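Local atomic coordinates of prophenoloxidase b (Marsupenaeus japonicus, PDB entry 3WKY), a protein that is the hemolymph proenzyme of a type 3 copper phenoloxidase, which probably oxidises monophenols and o-diphenols once activated. Residues F70-Q75 against L359-L364; D437-V440 against L446-F449; E9-L14 against H118-R123; L323-E328 against Y333-V338. All blocks are in the same frame, centred on the assembly; numbering follows the deposited sequence. Where two conformers were deposited one is given.

Contact 1 (F70-Q75 against L359-L364); sequences FAFNKQ and LGHDFL. With CUO (Cu2-o2 cluster), chain J.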
loop_
_atom_site.group_PDB
_atom_site.type_symbol
_atom_site.label_atom_id
_atom_site.label_comp_id
_atom_site.label_asym_id
_atom_site.label_seq_id
_atom_site.Cartn_x
_atom_site.Cartn_y
_atom_site.Cartn_z
ATOM N N PHE A 70 -32.802 -7.347 -16.705
ATOM C CA PHE A 70 -31.945 -7.181 -15.540
ATOM C C PHE A 70 -32.802 -7.110 -14.285
ATOM O O PHE A 70 -33.241 -6.034 -13.860
ATOM C CB PHE A 70 -31.077 -5.941 -15.718
ATOM C CG PHE A 70 -30.060 -6.088 -16.808
ATOM C CD1 PHE A 70 -29.250 -7.213 -16.862
ATOM C CD2 PHE A 70 -29.950 -5.138 -17.809
ATOM C CE1 PHE A 70 -28.318 -7.369 -17.877
ATOM C CE2 PHE A 70 -29.021 -5.285 -18.821
ATOM C CZ PHE A 70 -28.210 -6.401 -18.858
ATOM N N ALA A 71 -33.043 -8.284 -13.703
ATOM C CA ALA A 71 -34.061 -8.452 -12.685
ATOM C C ALA A 71 -33.855 -7.612 -11.426
ATOM O O ALA A 71 -34.822 -7.282 -10.739
ATOM C CB ALA A 71 -34.199 -9.931 -12.333
ATOM N N PHE A 72 -32.608 -7.250 -11.126
ATOM C CA PHE A 72 -32.326 -6.535 -9.879
ATOM C C PHE A 72 -32.405 -5.032 -10.061
ATOM O O PHE A 72 -32.344 -4.276 -9.086
ATOM C CB PHE A 72 -30.949 -6.938 -9.327
ATOM C CG PHE A 72 -30.783 -8.421 -9.184
ATOM C CD1 PHE A 72 -31.302 -9.083 -8.084
ATOM C CD2 PHE A 72 -30.146 -9.166 -10.176
ATOM C CE1 PHE A 72 -31.181 -10.449 -7.968
ATOM C CE2 PHE A 72 -30.023 -10.536 -10.064
ATOM C CZ PHE A 72 -30.533 -11.176 -8.951
ATOM N N ASN A 73 -32.538 -4.612 -11.316
ATOM C CA ASN A 73 -32.608 -3.203 -11.667
ATOM C C ASN A 73 -34.044 -2.693 -11.565
ATOM O O ASN A 73 -34.976 -3.320 -12.081
ATOM C CB ASN A 73 -32.052 -2.991 -13.076
ATOM C CG ASN A 73 -32.268 -1.576 -13.583
ATOM O OD1 ASN A 73 -33.311 -1.263 -14.167
ATOM N ND2 ASN A 73 -31.280 -0.712 -13.365
ATOM N N LYS A 74 -34.223 -1.560 -10.894
ATOM C CA LYS A 74 -35.552 -1.010 -10.606
ATOM C C LYS A 74 -36.397 -0.749 -11.856
ATOM O O LYS A 74 -37.596 -1.034 -11.890
ATOM C CB LYS A 74 -35.410 0.283 -9.805
ATOM C CG LYS A 74 -36.725 0.951 -9.441
ATOM C CD LYS A 74 -36.491 2.379 -8.981
ATOM C CE LYS A 74 -37.694 2.930 -8.232
ATOM N NZ LYS A 74 -37.570 4.396 -7.992
ATOM N N GLN A 75 -35.768 -0.181 -12.880
ATOM C CA GLN A 75 -36.483 0.135 -14.107
ATOM C C GLN A 75 -36.920 -1.131 -14.851
ATOM O O GLN A 75 -38.057 -1.209 -15.337
ATOM C CB GLN A 75 -35.638 1.053 -15.003
ATOM C CG GLN A 75 -35.492 2.477 -14.463
ATOM C CD GLN A 75 -34.294 2.671 -13.529
ATOM O OE1 GLN A 75 -33.540 1.737 -13.241
ATOM N NE2 GLN A 75 -34.118 3.901 -13.056
ATOM N N LEU A 359 -28.888 -3.983 -5.389
ATOM C CA LEU A 359 -27.866 -3.135 -6.000
ATOM C C LEU A 359 -26.519 -3.838 -6.002
ATOM O O LEU A 359 -25.731 -3.679 -6.936
ATOM C CB LEU A 359 -27.787 -1.765 -5.332
ATOM C CG LEU A 359 -28.802 -0.784 -5.932
ATOM C CD1 LEU A 359 -28.996 0.426 -5.028
ATOM C CD2 LEU A 359 -28.353 -0.339 -7.330
ATOM N N GLY A 360 -26.272 -4.648 -4.980
ATOM C CA GLY A 360 -25.034 -5.410 -4.906
ATOM C C GLY A 360 -24.868 -6.309 -6.114
ATOM O O GLY A 360 -23.770 -6.461 -6.626
ATOM N N HIS A 361 -25.958 -6.929 -6.570
ATOM C CA HIS A 361 -25.898 -7.710 -7.807
ATOM C C HIS A 361 -25.438 -6.860 -8.978
ATOM O O HIS A 361 -24.626 -7.295 -9.809
ATOM C CB HIS A 361 -27.268 -8.253 -8.160
ATOM C CG HIS A 361 -27.551 -9.578 -7.537
ATOM N ND1 HIS A 361 -27.258 -10.763 -8.169
ATOM C CD2 HIS A 361 -28.083 -9.900 -6.336
ATOM C CE1 HIS A 361 -27.608 -11.771 -7.387
ATOM N NE2 HIS A 361 -28.097 -11.266 -6.273
ATOM N N ASP A 362 -25.990 -5.660 -9.063
ATOM C CA ASP A 362 -25.642 -4.763 -10.153
ATOM C C ASP A 362 -24.221 -4.185 -10.043
ATOM O O ASP A 362 -23.546 -4.005 -11.058
ATOM C CB ASP A 362 -26.683 -3.645 -10.266
ATOM C CG ASP A 362 -28.008 -4.144 -10.838
ATOM O OD1 ASP A 362 -28.010 -5.207 -11.502
ATOM O OD2 ASP A 362 -29.042 -3.479 -10.623
ATOM N N PHE A 363 -23.770 -3.878 -8.830
ATOM C CA PHE A 363 -22.368 -3.482 -8.652
ATOM C C PHE A 363 -21.432 -4.593 -9.125
ATOM O O PHE A 363 -20.457 -4.332 -9.820
ATOM C CB PHE A 363 -22.055 -3.204 -7.182
ATOM C CG PHE A 363 -22.402 -1.813 -6.712
ATOM C CD1 PHE A 363 -23.708 -1.334 -6.767
ATOM C CD2 PHE A 363 -21.417 -1.000 -6.161
ATOM C CE1 PHE A 363 -24.019 -0.065 -6.299
ATOM C CE2 PHE A 363 -21.726 0.273 -5.678
ATOM C CZ PHE A 363 -23.025 0.741 -5.754
ATOM N N LEU A 364 -21.704 -5.831 -8.727
ATOM C CA LEU A 364 -20.830 -6.934 -9.120
ATOM C C LEU A 364 -20.951 -7.176 -10.629
ATOM O O LEU A 364 -19.954 -7.404 -11.318
ATOM C CB LEU A 364 -21.159 -8.202 -8.305
ATOM C CG LEU A 364 -20.758 -8.098 -6.829
ATOM C CD1 LEU A 364 -21.443 -9.201 -5.975
ATOM C CD2 LEU A 364 -19.241 -8.171 -6.645
HETATM CU CU1 CUO J . -31.757 -14.864 -5.543
HETATM CU CU2 CUO J . -29.266 -12.340 -4.914
HETATM O O1 CUO J . -31.103 -12.997 -5.270
HETATM O O2 CUO J . -30.127 -13.611 -6.463
HETATM O O HOH W 1 -30.180 -6.498 -12.588
HETATM O O HOH W 2 -28.875 -1.112 -11.822
#

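Contact 2 (D437-V440 against L446-F449); sequences DDYV and LHTF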
loop_
_atom_site.group_PDB
_atom_site.type_symbol
_atom_site.label_atom_id
_atom_site.label_comp_id
_atom_site.label_asym_id
_atom_site.label_seq_id
_atom_site.Cartn_x
_atom_site.Cartn_y
_atom_site.Cartn_z
ATOM N N ASP A 437 -29.255 -53.453 -10.843
ATOM C CA ASP A 437 -29.398 -54.882 -10.593
ATOM C C ASP A 437 -28.196 -55.437 -9.833
ATOM O O ASP A 437 -27.071 -54.988 -10.061
ATOM C CB ASP A 437 -29.579 -55.641 -11.912
ATOM C CG ASP A 437 -30.979 -55.502 -12.478
ATOM O OD1 ASP A 437 -31.927 -55.350 -11.680
ATOM O OD2 ASP A 437 -31.130 -55.548 -13.719
ATOM N N ASP A 438 -28.476 -56.357 -8.903
ATOM C CA ASP A 438 -27.453 -57.071 -8.132
ATOM C C ASP A 438 -26.756 -56.226 -7.068
ATOM O O ASP A 438 -25.697 -56.594 -6.550
ATOM C CB ASP A 438 -26.425 -57.729 -9.055
ATOM C CG ASP A 438 -27.033 -58.815 -9.913
ATOM O OD1 ASP A 438 -27.814 -59.625 -9.369
ATOM O OD2 ASP A 438 -26.739 -58.851 -11.127
ATOM N N TYR A 439 -27.356 -55.095 -6.723
ATOM C CA TYR A 439 -26.828 -54.295 -5.624
ATOM C C TYR A 439 -27.984 -53.832 -4.766
ATOM O O TYR A 439 -28.977 -53.313 -5.280
ATOM C CB TYR A 439 -26.021 -53.090 -6.123
ATOM C CG TYR A 439 -25.538 -52.179 -5.009
ATOM C CD1 TYR A 439 -24.520 -52.576 -4.153
ATOM C CD2 TYR A 439 -26.098 -50.919 -4.821
ATOM C CE1 TYR A 439 -24.076 -51.748 -3.129
ATOM C CE2 TYR A 439 -25.664 -50.086 -3.801
ATOM C CZ TYR A 439 -24.653 -50.504 -2.962
ATOM O OH TYR A 439 -24.215 -49.677 -1.957
ATOM N N VAL A 440 -27.864 -54.042 -3.458
ATOM C CA VAL A 440 -28.802 -53.461 -2.510
ATOM C C VAL A 440 -28.019 -52.573 -1.549
ATOM O O VAL A 440 -27.113 -53.038 -0.851
ATOM C CB VAL A 440 -29.587 -54.533 -1.722
ATOM C CG1 VAL A 440 -30.503 -53.868 -0.694
ATOM C CG2 VAL A 440 -30.401 -55.408 -2.675
ATOM N N LEU A 446 -26.569 -43.129 1.073
ATOM C CA LEU A 446 -27.109 -42.529 -0.146
ATOM C C LEU A 446 -25.986 -42.353 -1.156
ATOM O O LEU A 446 -24.821 -42.175 -0.774
ATOM C CB LEU A 446 -27.752 -41.171 0.154
ATOM C CG LEU A 446 -28.912 -41.168 1.154
ATOM C CD1 LEU A 446 -29.480 -39.761 1.309
ATOM C CD2 LEU A 446 -30.004 -42.133 0.710
ATOM N N HIS A 447 -26.318 -42.411 -2.444
ATOM C CA HIS A 447 -25.296 -42.240 -3.469
ATOM C C HIS A 447 -25.598 -41.079 -4.400
ATOM O O HIS A 447 -26.736 -40.638 -4.526
ATOM C CB HIS A 447 -25.124 -43.507 -4.315
ATOM C CG HIS A 447 -24.505 -44.651 -3.580
ATOM N ND1 HIS A 447 -25.253 -45.663 -3.019
ATOM C CD2 HIS A 447 -23.208 -44.945 -3.311
ATOM C CE1 HIS A 447 -24.443 -46.534 -2.438
ATOM N NE2 HIS A 447 -23.200 -46.123 -2.602
ATOM N N THR A 448 -24.549 -40.579 -5.036
ATOM C CA THR A 448 -24.716 -39.603 -6.108
ATOM C C THR A 448 -23.787 -39.989 -7.233
ATOM O O THR A 448 -22.815 -40.724 -7.033
ATOM C CB THR A 448 -24.419 -38.132 -5.701
ATOM O OG1 THR A 448 -23.020 -37.972 -5.442
ATOM C CG2 THR A 448 -25.235 -37.709 -4.487
ATOM N N PHE A 449 -24.121 -39.553 -8.445
ATOM C CA PHE A 449 -23.280 -39.827 -9.617
ATOM C C PHE A 449 -23.674 -38.913 -10.773
ATOM O O PHE A 449 -24.693 -38.225 -10.698
ATOM C CB PHE A 449 -23.372 -41.304 -10.041
ATOM C CG PHE A 449 -24.752 -41.888 -9.915
ATOM C CD1 PHE A 449 -25.799 -41.420 -10.697
ATOM C CD2 PHE A 449 -24.997 -42.910 -9.015
ATOM C CE1 PHE A 449 -27.071 -41.955 -10.579
ATOM C CE2 PHE A 449 -26.266 -43.454 -8.891
ATOM C CZ PHE A 449 -27.301 -42.976 -9.674
#

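Contact 3 (E9-L14 against H118-R123); sequences EELRQL and HTYYER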
loop_
_atom_site.group_PDB
_atom_site.type_symbol
_atom_site.label_atom_id
_atom_site.label_comp_id
_atom_site.label_asym_id
_atom_site.label_seq_id
_atom_site.Cartn_x
_atom_site.Cartn_y
_atom_site.Cartn_z
ATOM N N GLU A 9 -52.490 -24.977 -24.317
ATOM C CA GLU A 9 -51.165 -25.208 -24.894
ATOM C C GLU A 9 -51.008 -24.218 -26.056
ATOM O O GLU A 9 -49.988 -24.180 -26.733
ATOM C CB GLU A 9 -50.988 -26.687 -25.305
ATOM C CG GLU A 9 -49.852 -27.049 -26.300
ATOM C CD GLU A 9 -48.434 -26.740 -25.806
ATOM O OE1 GLU A 9 -47.718 -27.676 -25.391
ATOM O OE2 GLU A 9 -48.009 -25.569 -25.870
ATOM N N GLU A 10 -52.036 -23.402 -26.266
ATOM C CA GLU A 10 -51.946 -22.272 -27.171
ATOM C C GLU A 10 -51.127 -21.195 -26.457
ATOM O O GLU A 10 -50.305 -20.513 -27.070
ATOM C CB GLU A 10 -53.336 -21.720 -27.490
ATOM C CG GLU A 10 -54.255 -22.660 -28.262
ATOM C CD GLU A 10 -55.337 -21.909 -29.022
ATOM O OE1 GLU A 10 -55.130 -20.714 -29.335
ATOM O OE2 GLU A 10 -56.395 -22.507 -29.312
ATOM N N LEU A 11 -51.375 -21.052 -25.155
ATOM C CA LEU A 11 -50.659 -20.105 -24.296
ATOM C C LEU A 11 -49.187 -20.441 -24.168
ATOM O O LEU A 11 -48.331 -19.567 -24.179
ATOM C CB LEU A 11 -51.260 -20.124 -22.897
ATOM C CG LEU A 11 -52.581 -19.398 -22.725
ATOM C CD1 LEU A 11 -53.212 -19.780 -21.389
ATOM C CD2 LEU A 11 -52.333 -17.912 -22.810
ATOM N N ARG A 12 -48.908 -21.723 -24.014
ATOM C CA ARG A 12 -47.545 -22.221 -23.873
ATOM C C ARG A 12 -46.713 -21.908 -25.110
ATOM O O ARG A 12 -45.494 -21.750 -25.037
ATOM C CB ARG A 12 -47.579 -23.728 -23.648
ATOM C CG ARG A 12 -46.269 -24.331 -23.191
ATOM C CD ARG A 12 -46.523 -25.705 -22.601
ATOM N NE ARG A 12 -47.876 -25.794 -22.055
ATOM C CZ ARG A 12 -48.316 -26.788 -21.290
ATOM N NH1 ARG A 12 -47.508 -27.787 -20.964
ATOM N NH2 ARG A 12 -49.567 -26.782 -20.846
ATOM N N GLN A 13 -47.382 -21.818 -26.254
ATOM C CA GLN A 13 -46.703 -21.521 -27.509
ATOM C C GLN A 13 -46.163 -20.094 -27.550
ATOM O O GLN A 13 -45.273 -19.786 -28.338
ATOM C CB GLN A 13 -47.644 -21.758 -28.690
ATOM C CG GLN A 13 -47.941 -23.223 -28.954
ATOM C CD GLN A 13 -48.911 -23.418 -30.104
ATOM O OE1 GLN A 13 -49.644 -22.497 -30.479
ATOM N NE2 GLN A 13 -48.920 -24.617 -30.670
ATOM N N LEU A 14 -46.706 -19.223 -26.705
ATOM C CA LEU A 14 -46.267 -17.832 -26.665
ATOM C C LEU A 14 -44.841 -17.706 -26.126
ATOM O O LEU A 14 -44.176 -16.703 -26.365
ATOM C CB LEU A 14 -47.212 -17.002 -25.805
ATOM C CG LEU A 14 -48.700 -17.168 -26.113
ATOM C CD1 LEU A 14 -49.542 -16.615 -24.974
ATOM C CD2 LEU A 14 -49.054 -16.484 -27.410
ATOM N N HIS A 118 -44.333 -14.771 -14.666
ATOM C CA HIS A 118 -44.919 -14.161 -13.473
ATOM C C HIS A 118 -46.440 -14.271 -13.509
ATOM O O HIS A 118 -47.093 -14.492 -12.477
ATOM C CB HIS A 118 -44.526 -12.689 -13.343
ATOM C CG HIS A 118 -45.130 -12.012 -12.156
ATOM N ND1 HIS A 118 -45.018 -12.512 -10.871
ATOM C CD2 HIS A 118 -45.855 -10.872 -12.047
ATOM C CE1 HIS A 118 -45.643 -11.709 -10.032
ATOM N NE2 HIS A 118 -46.159 -10.702 -10.720
ATOM N N THR A 119 -46.992 -14.116 -14.706
ATOM C CA THR A 119 -48.440 -14.206 -14.917
ATOM C C THR A 119 -49.003 -15.573 -14.523
ATOM O O THR A 119 -50.090 -15.652 -13.932
ATOM C CB THR A 119 -48.788 -13.873 -16.372
ATOM O OG1 THR A 119 -48.501 -12.489 -16.613
ATOM C CG2 THR A 119 -50.274 -14.143 -16.652
ATOM N N TYR A 120 -48.280 -16.645 -14.829
ATOM C CA TYR A 120 -48.728 -17.975 -14.413
ATOM C C TYR A 120 -48.764 -18.127 -12.893
ATOM O O TYR A 120 -49.588 -18.869 -12.367
ATOM C CB TYR A 120 -47.859 -19.073 -15.025
ATOM C CG TYR A 120 -48.246 -19.503 -16.423
ATOM C CD1 TYR A 120 -48.031 -18.668 -17.512
ATOM C CD2 TYR A 120 -48.795 -20.761 -16.659
ATOM C CE1 TYR A 120 -48.360 -19.061 -18.794
ATOM C CE2 TYR A 120 -49.125 -21.167 -17.950
ATOM C CZ TYR A 120 -48.905 -20.305 -19.009
ATOM O OH TYR A 120 -49.227 -20.686 -20.294
ATOM N N TYR A 121 -47.871 -17.440 -12.182
ATOM C CA TYR A 121 -47.897 -17.484 -10.724
ATOM C C TYR A 121 -49.038 -16.645 -10.160
ATOM O O TYR A 121 -49.662 -17.016 -9.172
ATOM C CB TYR A 121 -46.556 -17.015 -10.122
ATOM C CG TYR A 121 -45.482 -18.059 -10.255
ATOM C CD1 TYR A 121 -45.446 -19.144 -9.390
ATOM C CD2 TYR A 121 -44.516 -17.975 -11.252
ATOM C CE1 TYR A 121 -44.485 -20.117 -9.508
ATOM C CE2 TYR A 121 -43.546 -18.949 -11.380
ATOM C CZ TYR A 121 -43.543 -20.019 -10.500
ATOM O OH TYR A 121 -42.599 -21.002 -10.609
ATOM N N GLU A 122 -49.319 -15.515 -10.790
ATOM C CA GLU A 122 -50.290 -14.571 -10.247
ATOM C C GLU A 122 -51.730 -14.911 -10.632
ATOM O O GLU A 122 -52.653 -14.691 -9.850
ATOM C CB GLU A 122 -49.951 -13.138 -10.667
ATOM C CG GLU A 122 -48.952 -12.442 -9.750
ATOM C CD GLU A 122 -49.444 -12.365 -8.313
ATOM O OE1 GLU A 122 -48.995 -13.181 -7.483
ATOM O OE2 GLU A 122 -50.288 -11.494 -8.013
ATOM N N ARG A 123 -51.926 -15.440 -11.838
ATOM C CA ARG A 123 -53.291 -15.782 -12.260
ATOM C C ARG A 123 -53.729 -17.095 -11.617
ATOM O O ARG A 123 -52.978 -18.077 -11.616
ATOM C CB ARG A 123 -53.413 -15.873 -13.781
ATOM C CG ARG A 123 -53.425 -14.520 -14.497
ATOM C CD ARG A 123 -53.696 -14.698 -15.991
ATOM N NE ARG A 123 -55.051 -15.192 -16.270
ATOM C CZ ARG A 123 -56.084 -14.410 -16.588
ATOM N NH1 ARG A 123 -55.927 -13.095 -16.671
ATOM N NH2 ARG A 123 -57.281 -14.943 -16.828
HETATM O O HOH W 3 -49.619 -23.342 -20.635
#

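Contact 4 (L323-E328 against Y333-V338); sequences LTDNPE and YGINLV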
loop_
_atom_site.group_PDB
_atom_site.type_symbol
_atom_site.label_atom_id
_atom_site.label_comp_id
_atom_site.label_asym_id
_atom_site.label_seq_id
_atom_site.Cartn_x
_atom_site.Cartn_y
_atom_site.Cartn_z
ATOM N N LEU A 323 -38.571 -5.615 16.181
ATOM C CA LEU A 323 -38.145 -6.830 15.497
ATOM C C LEU A 323 -38.203 -8.002 16.464
ATOM O O LEU A 323 -37.492 -8.023 17.471
ATOM C CB LEU A 323 -36.695 -6.695 14.997
ATOM C CG LEU A 323 -36.429 -5.624 13.948
ATOM C CD1 LEU A 323 -34.913 -5.590 13.643
ATOM C CD2 LEU A 323 -37.222 -5.911 12.674
ATOM N N THR A 324 -39.044 -8.989 16.173
ATOM C CA THR A 324 -39.086 -10.180 17.026
ATOM C C THR A 324 -39.560 -11.393 16.241
ATOM O O THR A 324 -40.441 -11.269 15.387
ATOM C CB THR A 324 -40.000 -9.957 18.273
ATOM O OG1 THR A 324 -39.974 -11.124 19.100
ATOM C CG2 THR A 324 -41.447 -9.669 17.861
ATOM N N ASP A 325 -38.969 -12.559 16.508
ATOM C CA ASP A 325 -39.462 -13.793 15.911
ATOM C C ASP A 325 -40.375 -14.534 16.898
ATOM O O ASP A 325 -40.731 -15.690 16.669
ATOM C CB ASP A 325 -38.318 -14.703 15.446
ATOM C CG ASP A 325 -37.686 -14.241 14.122
ATOM O OD1 ASP A 325 -38.024 -13.137 13.640
ATOM O OD2 ASP A 325 -36.850 -14.988 13.570
ATOM N N ASN A 326 -40.717 -13.852 17.993
ATOM C CA ASN A 326 -41.788 -14.276 18.915
ATOM C C ASN A 326 -42.915 -13.232 18.832
ATOM O O ASN A 326 -43.178 -12.530 19.808
ATOM C CB ASN A 326 -41.301 -14.284 20.376
ATOM C CG ASN A 326 -40.330 -15.424 20.710
ATOM O OD1 ASN A 326 -40.332 -16.490 20.094
ATOM N ND2 ASN A 326 -39.513 -15.200 21.739
ATOM N N PRO A 327 -43.563 -13.085 17.666
ATOM C CA PRO A 327 -44.462 -11.932 17.545
ATOM C C PRO A 327 -45.796 -12.113 18.280
ATOM O O PRO A 327 -46.192 -13.237 18.571
ATOM C CB PRO A 327 -44.736 -11.869 16.043
ATOM C CG PRO A 327 -44.616 -13.286 15.590
ATOM C CD PRO A 327 -43.555 -13.915 16.445
ATOM N N GLU A 328 -46.463 -11.002 18.569
ATOM C CA GLU A 328 -47.857 -11.033 19.000
ATOM C C GLU A 328 -48.704 -11.450 17.811
ATOM O O GLU A 328 -48.267 -11.354 16.660
ATOM C CB GLU A 328 -48.297 -9.645 19.462
ATOM C CG GLU A 328 -47.591 -9.149 20.711
ATOM C CD GLU A 328 -47.936 -7.711 21.031
ATOM O OE1 GLU A 328 -48.816 -7.148 20.353
ATOM O OE2 GLU A 328 -47.324 -7.141 21.957
ATOM N N TYR A 333 -43.142 -10.782 11.613
ATOM C CA TYR A 333 -41.948 -11.447 12.121
ATOM C C TYR A 333 -40.729 -10.568 11.850
ATOM O O TYR A 333 -40.605 -9.997 10.760
ATOM C CB TYR A 333 -41.729 -12.777 11.397
ATOM C CG TYR A 333 -42.801 -13.821 11.644
ATOM C CD1 TYR A 333 -44.060 -13.708 11.051
ATOM C CD2 TYR A 333 -42.549 -14.919 12.447
ATOM C CE1 TYR A 333 -45.044 -14.657 11.271
ATOM C CE2 TYR A 333 -43.530 -15.880 12.672
ATOM C CZ TYR A 333 -44.772 -15.737 12.076
ATOM O OH TYR A 333 -45.749 -16.693 12.293
ATOM N N GLY A 334 -39.826 -10.474 12.821
ATOM C CA GLY A 334 -38.628 -9.665 12.645
ATOM C C GLY A 334 -37.794 -10.114 11.455
ATOM O O GLY A 334 -37.288 -9.273 10.703
ATOM N N ILE A 335 -37.632 -11.423 11.287
ATOM C CA ILE A 335 -36.889 -11.949 10.135
ATOM C C ILE A 335 -37.511 -11.481 8.813
ATOM O O ILE A 335 -36.790 -11.174 7.844
ATOM C CB ILE A 335 -36.764 -13.496 10.187
ATOM C CG1 ILE A 335 -36.030 -14.042 8.951
ATOM C CG2 ILE A 335 -38.148 -14.166 10.314
ATOM C CD1 ILE A 335 -34.566 -13.529 8.827
ATOM N N ASN A 336 -38.843 -11.385 8.770
ATOM C CA ASN A 336 -39.517 -10.903 7.569
ATOM C C ASN A 336 -39.249 -9.422 7.319
ATOM O O ASN A 336 -38.983 -9.013 6.188
ATOM C CB ASN A 336 -41.028 -11.133 7.639
ATOM C CG ASN A 336 -41.711 -10.837 6.319
ATOM O OD1 ASN A 336 -41.320 -11.364 5.272
ATOM N ND2 ASN A 336 -42.716 -9.974 6.352
ATOM N N LEU A 337 -39.331 -8.619 8.381
ATOM C CA LEU A 337 -39.067 -7.183 8.281
ATOM C C LEU A 337 -37.640 -6.903 7.814
ATOM O O LEU A 337 -37.412 -5.984 7.010
ATOM C CB LEU A 337 -39.304 -6.510 9.640
ATOM C CG LEU A 337 -40.785 -6.369 10.013
ATOM C CD1 LEU A 337 -40.933 -6.100 11.508
ATOM C CD2 LEU A 337 -41.436 -5.251 9.205
ATOM N N VAL A 338 -36.686 -7.675 8.336
ATOM C CA VAL A 338 -35.272 -7.519 7.933
ATOM C C VAL A 338 -35.120 -7.930 6.474
ATOM O O VAL A 338 -34.456 -7.236 5.692
ATOM C CB VAL A 338 -34.335 -8.356 8.850
ATOM C CG1 VAL A 338 -32.894 -8.366 8.312
ATOM C CG2 VAL A 338 -34.358 -7.803 10.267
#

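Contact 1 (F70-Q75 against L359-L364)
The rings of F72 and H361 lie face to face, centroids 3.6 Å apart and planes within 8° of parallel, with H361 CG over the phenyl centre. With CG anti to the carbonyl carbon (chi1 -53°), F72 lays its ring over the imidazole; CE2 of F72 comes to 3.4 Å from ND1 of H361, and H361 CB adds a CH-pi contact over the same phenyl face. At its far end NE2 of H361 binds copper CU2 at 2.1 Å, together with H357 and H397, while M381 O holds ND1. CZ of F72 points edge-on at the dioxygen, 3.5 Å from its O2. Polar groups meet through water: D362 OD1 accepts from one bound by F72 N and OD2 from one bound by N73 ND2, while N73 OD1 caps H76 N. Cut back to an alanine, F72 would be likely to leave this face of H361 unstacked and a gap beside the dioxygen. Stacked and fixed at both nitrogens, the imidazole has little freedom to turn; F72 gives the oxygen site an apolar wall.

Contact 2 (D437-V440 against L446-F449)
In the Ig-like domain of the hemocyanin family, the loop joining strands 424-432 and 445-456 folds back so that Y439 meets H447 near the start of the second strand. The two side chains come from opposite directions, and the touch is narrow: the phenol oxygen OH of Y439 lies 3.2 Å from CE1 of H447, at the edge of the imidazole and near its plane. CE1 of H447 also sits at the edge of the phenol, 4.0 Å from CE2 of Y439. The rings are steeply inclined, planes at 69° and centroids 5.9 Å apart, in an oblique meeting. With CG anti to the backbone N (chi1 176°), the phenol of Y439 extends toward H447. Strand 445-456 belongs to a mixed sheet, running between strands 472-481 and 655-664, and L446 and T448 bond through their backbones to the latter's end and the residue after it. H447 ND1 is hydrogen-bonded to E432 at the close of the preceding strand, a carboxylate that would probably favour a proton on this nitrogen and make the neighbouring CE1-H more polar toward the phenol oxygen. Y439 also packs on V671, and H447 on L665.

Contact 3 (E9-L14 against H118-R123)
Y120 reaches L11 with the end of its phenol: OH lies 3.4 Å from CB of L11, and R12 N is farther off, 3.9 Å from the same Y120 OH. The meeting is thus of a hydroxyl with the flank of a short helical turn, with the aromatic ring itself held back. A water lying in the plane of the ring belongs to the first shell, 2.7 Å from Y120 OH and weakly bonded by R12 NE at 3.3 Å, and so ties the phenol to the arginine. In the second shell R12 has E9 nearby, a long ion pair in which OE2 of E9 lies well out of the guanidinium plane, so that charge alone relates the two. With CG anti to the carbonyl carbon (chi1 -84°), Y120 spans the distance between the backbones; its ring also meets F15 and packs on T131. The N-terminal turn 9-12 is thereby set against the last turn of helix 109-122, while L14 packs on helix 93-103 and T119 on helix 74-89 in the all-alpha region.

Contact 4 (L323-E328 against Y333-V338)
The ring of Y333 carries P327 over one face: CG of the proline stands 4.1 Å from the ring centroid, 13° off the normal and displaced toward the rim, a CH-pi contact. R217 adds a cation-pi contact to this ring, and Y333 OH bonds to the carbonyl of P629. In D325, CG anti to the carbonyl carbon (chi1 -77°) brings OD1 to the start of helix 334-343, where it accepts from I335 N at 2.9 Å through its syn lone pair, at 155°. G334 N gives its hydrogen to T324 O instead, from above the carbonyl plane. Y333 holds the N-cap position, so both bonds take up first-turn amides, while T324 OG1 accepts from N326 N in an ST turn. OD1 also binds Y407 and OD2 pairs with K408, both on helix 391-409. With D325 shortened to alanine, I335 N, Y407 OH and the K408 charge would probably lose their mate. L323 CD2 packs 3.7 Å from L337 CB. A second subunit bonds to the P327 backbone, and its L683 packs on Y333.

Contact 3 crosses contact 1 along the chain: both begin in the N-terminal part, but contact 3 closes at helix 109-122, whereas contact 1 runs on to helix 356-365. Their centres lie 26 Å apart, and helix 74-89, which starts in contact 1, packs on helix 109-122 of contact 3. Contact 4 is nested inside the span closed by contact 1, their centres 27 Å apart, in the copper-containing region; helix 391-409 joins the two, touching L364 of one and L323 of the other. Contact 2 follows last, in the Ig-like region, its centre 43 Å from that of contact 1 and across the chain's centre. Contact 1 thus joins the all-alpha and copper-containing regions at the dioxygen site, while contact 4 faces a neighbouring subunit.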